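Local coordinates for Serine/threonine-protein kinase-like protein ACR4 (Arabidopsis thaliana, PDB 7A0J) that acts as a cell-surface receptor kinase that controls formative cell division in root meristems in response to the CLE40 peptide, here represented by its extracellular beta-propeller domain, at residues Ile7-Gly12 against Ser16-Leu21; His27-Tyr32 against Ile49-Gly54; Gly193-Asp196 against Val202-Trp205; His251-Trp256 against Val294-Gly299. One frame throughout, in Å; residues are numbered along the deposited sequence. Where two conformers were deposited one is given.

Contact 1. Residues Ile7-Gly12 against Ser16-Leu21; sequences IAISYG and SVFCGL
Phe-18 and Ile-7 meet obliquely on one face of an antiparallel hairpin, two residues out of register: methyl CG2 of Ile-7 comes to 3.5 Å from CZ of Phe-18, and CB of Ile-7 lies against the same end of the ring. The ring gets there because its CG is anti to the backbone N (chi1 172°), which swings the phenyl group along the strand toward Ile-7 and away from Ser-16. Ile-9, paired directly with Phe-18, touches the root of the ring instead, with CG1 4.1 Å from CD2. Beneath CG2 of Ile-7 the sheet holds Gly-20, where a side chain would press on that methyl. The other face carries Ala-8, Ser-10, Val-17 and Cys-19. Two hydrogen-bonded pairs fix the register: Ala-8 N gives a bond of 2.8 Å to Cys-19 O, and Ser-10 N one of 2.7 Å to Val-17 O, each with its return bond. Replacing Phe-18 by an alanine would probably open a gap over Ile-7 and Ile-9, leaving both isoleucines without their aromatic partner. The two strands run at 159° to each other and form part of the first propeller blade, with 29-33 as the third strand, tied on by the disulfide of Cys-19 and Cys-31. Strand 281-285 of another blade covers the Phe-18 and Ile-9 face, and strand 57-62 packs on the opposite one, where Met-58 touches Ala-8, Ser-10 and Cys-19 and Ser-10 OG, in one of its two conformers, hydrogen-bonds to Phe-57 O.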
loop_
_atom_site.group_PDB
_atom_site.type_symbol
_atom_site.label_atom_id
_atom_site.label_comp_id
_atom_site.label_asym_id
_atom_site.label_seq_id
_atom_site.Cartn_x
_atom_site.Cartn_y
_atom_site.Cartn_z
ATOM N N ILE A 7 -6.577 2.749 -4.751
ATOM C CA ILE A 7 -6.663 1.343 -5.249
ATOM C C ILE A 7 -5.747 0.457 -4.393
ATOM O O ILE A 7 -4.719 0.960 -3.905
ATOM C CB ILE A 7 -6.319 1.272 -6.751
ATOM C CG1 ILE A 7 -4.905 1.783 -7.048
ATOM C CG2 ILE A 7 -7.370 2.016 -7.564
ATOM C CD1 ILE A 7 -4.437 1.525 -8.462
ATOM N N ALA A 8 -6.120 -0.812 -4.215
ATOM C CA ALA A 8 -5.403 -1.795 -3.368
ATOM C C ALA A 8 -5.686 -3.213 -3.874
ATOM O O ALA A 8 -6.710 -3.409 -4.563
ATOM C CB ALA A 8 -5.814 -1.631 -1.925
ATOM N N ILE A 9 -4.800 -4.154 -3.542
ATOM C CA ILE A 9 -4.867 -5.573 -3.996
ATOM C C ILE A 9 -4.744 -6.504 -2.785
ATOM O O ILE A 9 -3.845 -6.281 -1.943
ATOM C CB ILE A 9 -3.782 -5.866 -5.050
ATOM C CG1 ILE A 9 -4.115 -5.202 -6.390
ATOM C CG2 ILE A 9 -3.557 -7.366 -5.202
ATOM C CD1 ILE A 9 -3.045 -5.364 -7.447
ATOM N N SER A 10 -5.633 -7.497 -2.719
ATOM C CA SER A 10 -5.546 -8.654 -1.792
ATOM C C SER A 10 -5.098 -9.888 -2.582
ATOM O O SER A 10 -5.403 -9.950 -3.791
ATOM C CB SER A 10 -6.854 -8.886 -1.089
ATOM O OG SER A 10 -7.188 -7.769 -0.277
ATOM N N TYR A 11 -4.402 -10.810 -1.917
ATOM C CA TYR A 11 -3.716 -11.972 -2.540
ATOM C C TYR A 11 -3.713 -13.153 -1.565
ATOM O O TYR A 11 -4.253 -13.009 -0.450
ATOM C CB TYR A 11 -2.297 -11.563 -2.948
ATOM C CG TYR A 11 -1.554 -10.792 -1.887
ATOM C CD1 TYR A 11 -1.660 -9.413 -1.798
ATOM C CD2 TYR A 11 -0.770 -11.443 -0.947
ATOM C CE1 TYR A 11 -0.995 -8.698 -0.815
ATOM C CE2 TYR A 11 -0.097 -10.743 0.042
ATOM C CZ TYR A 11 -0.210 -9.366 0.108
ATOM O OH TYR A 11 0.448 -8.668 1.079
ATOM N N GLY A 12 -3.133 -14.282 -1.988
ATOM C CA GLY A 12 -3.005 -15.514 -1.187
ATOM C C GLY A 12 -3.903 -16.627 -1.699
ATOM O O GLY A 12 -4.526 -16.445 -2.766
ATOM N N SER A 16 -7.348 -13.661 -5.482
ATOM C CA SER A 16 -6.799 -12.327 -5.839
ATOM C C SER A 16 -7.953 -11.333 -5.982
ATOM O O SER A 16 -8.905 -11.652 -6.722
ATOM C CB SER A 16 -6.004 -12.407 -7.109
ATOM O OG SER A 16 -6.785 -12.977 -8.148
ATOM N N VAL A 17 -7.874 -10.184 -5.308
ATOM C CA VAL A 17 -8.925 -9.126 -5.366
ATOM C C VAL A 17 -8.261 -7.758 -5.551
ATOM O O VAL A 17 -7.247 -7.483 -4.884
ATOM C CB VAL A 17 -9.835 -9.154 -4.123
ATOM C CG1 VAL A 17 -10.860 -8.032 -4.142
ATOM C CG2 VAL A 17 -10.531 -10.498 -3.975
ATOM N N PHE A 18 -8.840 -6.947 -6.437
ATOM C CA PHE A 18 -8.552 -5.503 -6.613
ATOM C C PHE A 18 -9.754 -4.723 -6.077
ATOM O O PHE A 18 -10.895 -5.043 -6.469
ATOM C CB PHE A 18 -8.280 -5.199 -8.088
ATOM C CG PHE A 18 -8.169 -3.737 -8.438
ATOM C CD1 PHE A 18 -9.304 -2.975 -8.677
ATOM C CD2 PHE A 18 -6.930 -3.125 -8.547
ATOM C CE1 PHE A 18 -9.200 -1.631 -9.005
ATOM C CE2 PHE A 18 -6.828 -1.782 -8.877
ATOM C CZ PHE A 18 -7.964 -1.038 -9.105
ATOM N N CYS A 19 -9.509 -3.758 -5.189
ATOM C CA CYS A 19 -10.531 -2.803 -4.686
ATOM C C CYS A 19 -10.071 -1.375 -4.992
ATOM O O CYS A 19 -8.858 -1.106 -4.888
ATOM C CB CYS A 19 -10.785 -2.982 -3.194
ATOM S SG CYS A 19 -11.333 -4.653 -2.758
ATOM N N GLY A 20 -11.012 -0.512 -5.373
ATOM C CA GLY A 20 -10.766 0.909 -5.672
ATOM C C GLY A 20 -11.898 1.781 -5.169
ATOM O O GLY A 20 -13.029 1.268 -5.046
ATOM N N LEU A 21 -11.607 3.047 -4.871
ATOM C CA LEU A 21 -12.630 4.076 -4.556
ATOM C C LEU A 21 -13.321 4.463 -5.868
ATOM O O LEU A 21 -12.606 4.618 -6.881
ATOM C CB LEU A 21 -11.960 5.283 -3.886
ATOM C CG LEU A 21 -11.155 4.979 -2.621
ATOM C CD1 LEU A 21 -10.563 6.251 -2.037
ATOM C CD2 LEU A 21 -12.006 4.266 -1.581
#

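Contact 2. Residues His27-Tyr32 against Ile49-Gly54; sequences HLVVCY and IGLTGG
Val-29 and Leu-51 touch across the boundary between two propeller blades, methyl to methyl: CG2 of Val-29 lies 3.9 Å from CD1 of Leu-51, with CD2 of the same leucine at 4.2 Å, so the valine methyl meets both arms of the fork. In Val-29 this methyl stands anti to the backbone N, and in Leu-51 CG is turned beside its own backbone N (chi1 -62°); the two side chains approach at a slant. A second, thinner touch lies at the partly exposed end, where ND1 of His-27 is 4.4 Å from CA of Ile-49. The contact is therefore apolar at its buried end and slight at the other, with the backbones of Val-29 and Leu-51 well separated, CA to CA 8.7 Å. What sets these groups in place lies just outside them. His-27 is held by a backbone hydrogen bond with Phe-48, whose O also takes a weak bond from ND1. Trp-71 of strand 68-72 touches both Val-29 and Leu-51, while Cys-19 and Leu-21 of strand 17-21 pack on the valine and the leucine respectively. Strand 29-33 is the last strand of the first blade, bonded to strand 17-21, and strand 48-53 is the first of the next blade, paired with strand 57-62; helix 36-41 lies on the chain connecting them.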
loop_
_atom_site.group_PDB
_atom_site.type_symbol
_atom_site.label_atom_id
_atom_site.label_comp_id
_atom_site.label_asym_id
_atom_site.label_seq_id
_atom_site.Cartn_x
_atom_site.Cartn_y
_atom_site.Cartn_z
ATOM N N HIS A 27 -16.635 8.078 -2.492
ATOM C CA HIS A 27 -15.668 7.442 -1.554
ATOM C C HIS A 27 -16.174 6.049 -1.152
ATOM O O HIS A 27 -15.697 5.518 -0.131
ATOM C CB HIS A 27 -15.388 8.363 -0.355
ATOM C CG HIS A 27 -14.564 9.556 -0.710
ATOM N ND1 HIS A 27 -13.191 9.483 -0.870
ATOM C CD2 HIS A 27 -14.907 10.840 -0.946
ATOM C CE1 HIS A 27 -12.725 10.674 -1.181
ATOM N NE2 HIS A 27 -13.757 11.525 -1.235
ATOM N N LEU A 28 -17.082 5.472 -1.944
ATOM C CA LEU A 28 -17.527 4.059 -1.818
ATOM C C LEU A 28 -16.473 3.171 -2.483
ATOM O O LEU A 28 -15.771 3.665 -3.387
ATOM C CB LEU A 28 -18.899 3.890 -2.479
ATOM C CG LEU A 28 -20.028 4.734 -1.884
ATOM C CD1 LEU A 28 -21.291 4.616 -2.722
ATOM C CD2 LEU A 28 -20.305 4.341 -0.441
ATOM N N VAL A 29 -16.357 1.919 -2.041
ATOM C CA VAL A 29 -15.350 0.946 -2.557
ATOM C C VAL A 29 -16.066 -0.072 -3.451
ATOM O O VAL A 29 -17.186 -0.491 -3.102
ATOM C CB VAL A 29 -14.558 0.267 -1.420
ATOM C CG1 VAL A 29 -15.459 -0.382 -0.379
ATOM C CG2 VAL A 29 -13.554 -0.743 -1.959
ATOM N N VAL A 30 -15.440 -0.416 -4.579
ATOM C CA VAL A 30 -15.848 -1.522 -5.494
ATOM C C VAL A 30 -14.671 -2.500 -5.563
ATOM O O VAL A 30 -13.522 -2.024 -5.677
ATOM C CB VAL A 30 -16.238 -0.991 -6.888
ATOM C CG1 VAL A 30 -16.526 -2.117 -7.869
ATOM C CG2 VAL A 30 -17.420 -0.035 -6.814
ATOM N N CYS A 31 -14.947 -3.802 -5.460
ATOM C CA CYS A 31 -13.929 -4.885 -5.492
ATOM C C CYS A 31 -14.241 -5.858 -6.631
ATOM O O CYS A 31 -15.431 -6.030 -6.961
ATOM C CB CYS A 31 -13.859 -5.627 -4.161
ATOM S SG CYS A 31 -13.371 -4.572 -2.773
ATOM N N TYR A 32 -13.194 -6.446 -7.212
ATOM C CA TYR A 32 -13.256 -7.504 -8.252
ATOM C C TYR A 32 -12.200 -8.566 -7.936
ATOM O O TYR A 32 -11.052 -8.178 -7.664
ATOM C CB TYR A 32 -12.992 -6.929 -9.645
ATOM C CG TYR A 32 -13.873 -5.775 -10.048
ATOM C CD1 TYR A 32 -15.169 -5.987 -10.487
ATOM C CD2 TYR A 32 -13.408 -4.470 -10.003
ATOM C CE1 TYR A 32 -15.983 -4.933 -10.868
ATOM C CE2 TYR A 32 -14.208 -3.405 -10.385
ATOM C CZ TYR A 32 -15.502 -3.638 -10.818
ATOM O OH TYR A 32 -16.300 -2.597 -11.196
ATOM N N ILE A 49 -11.322 6.816 2.630
ATOM C CA ILE A 49 -10.384 7.835 2.068
ATOM C C ILE A 49 -9.114 7.137 1.561
ATOM O O ILE A 49 -8.335 7.795 0.857
ATOM C CB ILE A 49 -10.095 8.959 3.087
ATOM C CG1 ILE A 49 -9.594 8.436 4.437
ATOM C CG2 ILE A 49 -11.325 9.837 3.252
ATOM C CD1 ILE A 49 -9.411 9.518 5.482
ATOM N N GLY A 50 -8.939 5.845 1.860
ATOM C CA GLY A 50 -7.785 5.050 1.401
ATOM C C GLY A 50 -8.002 3.559 1.592
ATOM O O GLY A 50 -8.818 3.186 2.458
ATOM N N LEU A 51 -7.297 2.741 0.806
ATOM C CA LEU A 51 -7.378 1.254 0.834
ATOM C C LEU A 51 -5.965 0.662 0.881
ATOM O O LEU A 51 -5.029 1.300 0.354
ATOM C CB LEU A 51 -8.129 0.766 -0.408
ATOM C CG LEU A 51 -9.579 1.232 -0.539
ATOM C CD1 LEU A 51 -10.103 0.972 -1.945
ATOM C CD2 LEU A 51 -10.466 0.555 0.493
ATOM N N THR A 52 -5.833 -0.521 1.489
ATOM C CA THR A 52 -4.583 -1.325 1.551
ATOM C C THR A 52 -4.963 -2.791 1.787
ATOM O O THR A 52 -5.813 -3.045 2.664
ATOM C CB THR A 52 -3.626 -0.766 2.614
ATOM O OG1 THR A 52 -2.410 -1.510 2.556
ATOM C CG2 THR A 52 -4.191 -0.813 4.017
ATOM N N GLY A 53 -4.364 -3.710 1.022
ATOM C CA GLY A 53 -4.719 -5.141 1.017
ATOM C C GLY A 53 -3.566 -6.019 1.469
ATOM O O GLY A 53 -2.397 -5.607 1.311
ATOM N N GLY A 54 -3.892 -7.191 2.015
ATOM C CA GLY A 54 -2.918 -8.214 2.443
ATOM C C GLY A 54 -3.354 -9.597 2.007
ATOM O O GLY A 54 -4.135 -9.690 1.040
#

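Contact 3. Residues Gly193-Asp196 against Val202-Trp205; sequences GILD and VLCW
Gly-193 and Leu-203 pair at the end of a beta hairpin within the fifth repeat of the propeller, joining the middle strand 190-195 to the last strand, 202-206. The tight part is this backbone pair: Gly-193 N reaches Leu-203 O at 2.7 Å with an N-H...O angle of 164°, and the return bond from Leu-203 N to Gly-193 O is equally short. In both, the donor is tilted somewhat out of the carbonyl plane. On the face shared by Ile-194 and Val-202, the valine methyl CG2 sits 3.7 Å from Gly-193 O; it is placed there by the torsion that sets it anti to the valine N, leaving CG1 wedged between N and C (chi1 75°). Strand 233-238 of the next blade closes this buried face, Val-236 touching both Ile-194 and Val-202. On the same side the disulfide of Cys-204 with Cys-192 cross-links the two strands.

The other face is looser and partly exposed. The strands run at 141° to each other, well short of antiparallel, and Leu-195 meets Leu-203 with only their CD2 methyls, 4.4 Å from each other, while Phe-181 of strand 181-186 lies against both leucines. The exposed Asp-196 begins the turn after Leu-195. At the other end of the pair, the six-membered ring of Trp-205 comes in at a slant and brings CZ3 to 4.0 Å from Gly-193 N.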
loop_
_atom_site.group_PDB
_atom_site.type_symbol
_atom_site.label_atom_id
_atom_site.label_comp_id
_atom_site.label_asym_id
_atom_site.label_seq_id
_atom_site.Cartn_x
_atom_site.Cartn_y
_atom_site.Cartn_z
ATOM N N GLY A 193 11.797 3.724 -3.484
ATOM C CA GLY A 193 11.461 5.125 -3.178
ATOM C C GLY A 193 11.739 6.023 -4.365
ATOM O O GLY A 193 12.808 5.870 -4.985
ATOM N N ILE A 194 10.796 6.910 -4.690
ATOM C CA ILE A 194 10.991 8.004 -5.684
ATOM C C ILE A 194 11.697 9.150 -4.953
ATOM O O ILE A 194 11.086 9.715 -4.024
ATOM C CB ILE A 194 9.651 8.428 -6.320
ATOM C CG1 ILE A 194 8.969 7.248 -7.019
ATOM C CG2 ILE A 194 9.848 9.603 -7.267
ATOM C CD1 ILE A 194 7.562 7.535 -7.493
ATOM N N LEU A 195 12.949 9.435 -5.322
ATOM C CA LEU A 195 13.778 10.504 -4.702
ATOM C C LEU A 195 13.056 11.847 -4.852
ATOM O O LEU A 195 12.377 12.041 -5.880
ATOM C CB LEU A 195 15.156 10.548 -5.371
ATOM C CG LEU A 195 16.085 9.377 -5.059
ATOM C CD1 LEU A 195 17.261 9.348 -6.022
ATOM C CD2 LEU A 195 16.575 9.437 -3.619
ATOM N N ASP A 196 13.195 12.728 -3.858
ATOM C CA ASP A 196 12.632 14.104 -3.871
ATOM C C ASP A 196 13.307 14.893 -4.998
ATOM O O ASP A 196 14.487 14.612 -5.284
ATOM C CB ASP A 196 12.816 14.791 -2.514
ATOM C CG ASP A 196 11.984 16.050 -2.338
ATOM O OD1 ASP A 196 10.815 16.047 -2.771
ATOM O OD2 ASP A 196 12.512 17.025 -1.769
ATOM N N VAL A 202 13.845 6.564 -9.197
ATOM C CA VAL A 202 13.488 5.507 -8.204
ATOM C C VAL A 202 14.776 4.918 -7.614
ATOM O O VAL A 202 15.748 4.747 -8.369
ATOM C CB VAL A 202 12.593 4.416 -8.829
ATOM C CG1 VAL A 202 13.373 3.468 -9.731
ATOM C CG2 VAL A 202 11.838 3.635 -7.765
ATOM N N LEU A 203 14.768 4.622 -6.312
ATOM C CA LEU A 203 15.858 3.911 -5.592
ATOM C C LEU A 203 15.249 2.716 -4.850
ATOM O O LEU A 203 14.275 2.928 -4.103
ATOM C CB LEU A 203 16.537 4.891 -4.630
ATOM C CG LEU A 203 17.970 4.544 -4.225
ATOM C CD1 LEU A 203 18.907 4.598 -5.423
ATOM C CD2 LEU A 203 18.459 5.479 -3.131
ATOM N N CYS A 204 15.791 1.511 -5.064
ATOM C CA CYS A 204 15.274 0.231 -4.507
ATOM C C CYS A 204 16.370 -0.479 -3.708
ATOM O O CYS A 204 17.515 -0.536 -4.191
ATOM C CB CYS A 204 14.761 -0.686 -5.611
ATOM S SG CYS A 204 13.438 0.056 -6.602
ATOM N N TRP A 205 16.012 -1.014 -2.537
ATOM C CA TRP A 205 16.933 -1.705 -1.596
ATOM C C TRP A 205 16.157 -2.758 -0.799
ATOM O O TRP A 205 14.914 -2.673 -0.776
ATOM C CB TRP A 205 17.603 -0.682 -0.673
ATOM C CG TRP A 205 16.673 -0.060 0.324
ATOM C CD1 TRP A 205 16.471 -0.458 1.614
ATOM C CD2 TRP A 205 15.811 1.075 0.118
ATOM N NE1 TRP A 205 15.552 0.350 2.225
ATOM C CE2 TRP A 205 15.128 1.299 1.333
ATOM C CE3 TRP A 205 15.557 1.928 -0.963
ATOM C CZ2 TRP A 205 14.213 2.339 1.492
ATOM C CZ3 TRP A 205 14.649 2.953 -0.807
ATOM C CH2 TRP A 205 13.987 3.153 0.405
#

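Contact 4. Residues His251-Trp256 against Val294-Gly299; sequences HSAVCW and VCWGLG
Trp-296 carries its CG between the backbone N and the carbonyl carbon (chi1 68°), and Leu-298 does the same with its own CG (chi1 59°); together these torsions bring the indole and the leucine methyl to the side of Cys-255. SG of Cys-255, anti to the carbonyl carbon (chi1 -59°), reaches the indole. The sulfur lies at the edge of the indole, in the ring plane, 3.8 Å from NE1 and 3.9 Å from CZ2 of Trp-296, and 4.9 Å from the centre of the five-membered ring: a Cys sulfur-aromatic contact made edge-on. Leu-298 closes on the same residue with CD1, which is 3.6 Å from CB of Cys-255 and 3.8 Å from its SG, so indole edge and methyl both lie against the cysteine from the side of strand 294-297. Further along the indole, Ala-253 adds CB at 4.1 Å from CH2 of Trp-296, oblique to the ring. The tryptophan N-H is turned to a weak hydrogen bond with Pro-265 O, outside the pair. The sulfur of Cys-255 is itself bonded in a disulfide to Cys-244, which ties strand 253-257 to its neighbour 242-247. Strand 253-257 is the last of the sixth blade and 294-297 the last of the seventh, so the contact spans two neighbouring blades; Pro-267 of the chain between them also packs on Trp-296, and Tyr-242 and Thr-282 touch Leu-298.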
loop_
_atom_site.group_PDB
_atom_site.type_symbol
_atom_site.label_atom_id
_atom_site.label_comp_id
_atom_site.label_asym_id
_atom_site.label_seq_id
_atom_site.Cartn_x
_atom_site.Cartn_y
_atom_site.Cartn_z
ATOM N N HIS A 251 3.405 7.936 -19.150
ATOM C CA HIS A 251 2.497 7.241 -18.193
ATOM C C HIS A 251 2.486 5.724 -18.442
ATOM O O HIS A 251 1.517 5.064 -18.007
ATOM C CB HIS A 251 1.082 7.841 -18.259
ATOM C CG HIS A 251 0.881 9.016 -17.362
ATOM N ND1 HIS A 251 0.085 8.954 -16.233
ATOM C CD2 HIS A 251 1.364 10.276 -17.416
ATOM C CE1 HIS A 251 0.084 10.127 -15.634
ATOM N NE2 HIS A 251 0.862 10.957 -16.340
ATOM N N SER A 252 3.529 5.180 -19.078
ATOM C CA SER A 252 3.647 3.735 -19.409
ATOM C C SER A 252 4.142 2.970 -18.177
ATOM O O SER A 252 5.023 3.494 -17.464
ATOM C CB SER A 252 4.543 3.508 -20.601
ATOM O OG SER A 252 5.898 3.786 -20.283
ATOM N N ALA A 253 3.580 1.784 -17.936
ATOM C CA ALA A 253 3.982 0.860 -16.853
ATOM C C ALA A 253 5.324 0.214 -17.213
ATOM O O ALA A 253 5.501 -0.174 -18.383
ATOM C CB ALA A 253 2.915 -0.185 -16.631
ATOM N N VAL A 254 6.230 0.119 -16.237
ATOM C CA VAL A 254 7.513 -0.640 -16.335
ATOM C C VAL A 254 7.697 -1.404 -15.021
ATOM O O VAL A 254 7.454 -0.805 -13.955
ATOM C CB VAL A 254 8.706 0.288 -16.647
ATOM C CG1 VAL A 254 8.827 1.436 -15.655
ATOM C CG2 VAL A 254 10.016 -0.482 -16.737
ATOM N N CYS A 255 8.080 -2.682 -15.106
ATOM C CA CYS A 255 8.320 -3.583 -13.948
ATOM C C CYS A 255 9.742 -4.149 -14.012
ATOM O O CYS A 255 10.293 -4.250 -15.124
ATOM C CB CYS A 255 7.298 -4.714 -13.908
ATOM S SG CYS A 255 5.587 -4.130 -13.791
ATOM N N TRP A 256 10.302 -4.495 -12.852
ATOM C CA TRP A 256 11.680 -5.031 -12.693
ATOM C C TRP A 256 11.767 -5.834 -11.390
ATOM O O TRP A 256 10.926 -5.602 -10.501
ATOM C CB TRP A 256 12.697 -3.881 -12.722
ATOM C CG TRP A 256 12.574 -2.942 -11.562
ATOM C CD1 TRP A 256 13.265 -2.997 -10.386
ATOM C CD2 TRP A 256 11.694 -1.808 -11.454
ATOM N NE1 TRP A 256 12.880 -1.978 -9.559
ATOM C CE2 TRP A 256 11.919 -1.230 -10.185
ATOM C CE3 TRP A 256 10.743 -1.224 -12.300
ATOM C CZ2 TRP A 256 11.228 -0.101 -9.749
ATOM C CZ3 TRP A 256 10.062 -0.107 -11.868
ATOM C CH2 TRP A 256 10.302 0.444 -10.608
ATOM N N VAL A 294 -7.401 -3.945 -15.231
ATOM C CA VAL A 294 -6.321 -4.432 -16.142
ATOM C C VAL A 294 -5.165 -4.931 -15.268
ATOM O O VAL A 294 -4.471 -4.087 -14.673
ATOM C CB VAL A 294 -5.859 -3.334 -17.120
ATOM C CG1 VAL A 294 -4.803 -3.853 -18.084
ATOM C CG2 VAL A 294 -7.025 -2.724 -17.882
ATOM N N CYS A 295 -4.979 -6.252 -15.188
ATOM C CA CYS A 295 -3.985 -6.913 -14.300
ATOM C C CYS A 295 -3.141 -7.908 -15.098
ATOM O O CYS A 295 -3.655 -8.479 -16.078
ATOM C CB CYS A 295 -4.666 -7.629 -13.140
ATOM S SG CYS A 295 -5.804 -6.563 -12.220
ATOM N N TRP A 296 -1.889 -8.094 -14.674
ATOM C CA TRP A 296 -0.908 -9.027 -15.285
ATOM C C TRP A 296 -0.053 -9.668 -14.188
ATOM O O TRP A 296 0.219 -8.991 -13.174
ATOM C CB TRP A 296 -0.071 -8.306 -16.350
ATOM C CG TRP A 296 0.864 -7.263 -15.817
ATOM C CD1 TRP A 296 2.177 -7.422 -15.478
ATOM C CD2 TRP A 296 0.555 -5.878 -15.585
ATOM N NE1 TRP A 296 2.701 -6.234 -15.043
ATOM C CE2 TRP A 296 1.731 -5.268 -15.099
ATOM C CE3 TRP A 296 -0.598 -5.097 -15.731
ATOM C CZ2 TRP A 296 1.783 -3.916 -14.763
ATOM C CZ3 TRP A 296 -0.546 -3.760 -15.398
ATOM C CH2 TRP A 296 0.630 -3.180 -14.920
ATOM N N GLY A 297 0.311 -10.939 -14.379
ATOM C CA GLY A 297 1.135 -11.726 -13.443
ATOM C C GLY A 297 2.609 -11.616 -13.782
ATOM O O GLY A 297 2.930 -11.497 -14.981
ATOM N N LEU A 298 3.475 -11.641 -12.764
ATOM C CA LEU A 298 4.955 -11.593 -12.921
ATOM C C LEU A 298 5.618 -12.116 -11.638
ATOM O O LEU A 298 5.836 -11.320 -10.704
ATOM C CB LEU A 298 5.393 -10.167 -13.289
ATOM C CG LEU A 298 5.037 -9.031 -12.325
ATOM C CD1 LEU A 298 5.730 -7.745 -12.750
ATOM C CD2 LEU A 298 3.534 -8.802 -12.234
ATOM N N GLY A 299 5.903 -13.423 -11.599
ATOM C CA GLY A 299 6.483 -14.125 -10.437
ATOM C C GLY A 299 5.772 -15.438 -10.164
ATOM O O GLY A 299 6.374 -16.510 -10.255
#

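Overall arrangement
From the N terminus the chain closes contact 1, a hairpin, then contact 2, spanning a longer connection holding helix 36-41 to reach the following blade. Contact 3 is a hairpin again, and contact 4 closes a loop of 37 residues that includes strands 274-277 and 281-285, joining the sixth and seventh repeats. All four follow in series, none nested or crossed. Contacts 1 and 2 touch through the Cys-19 to Cys-31 disulfide and both reach the sheet of strands 7-10, 17-21 and 29-33; contacts 3 and 4 touch where Trp-256 meets Cys-204 and Val-202. Contacts 1 and 3 lie on opposite sides of the chain's centre; the hairpins lie within blades, and contacts 2 and 4 join neighbouring ones.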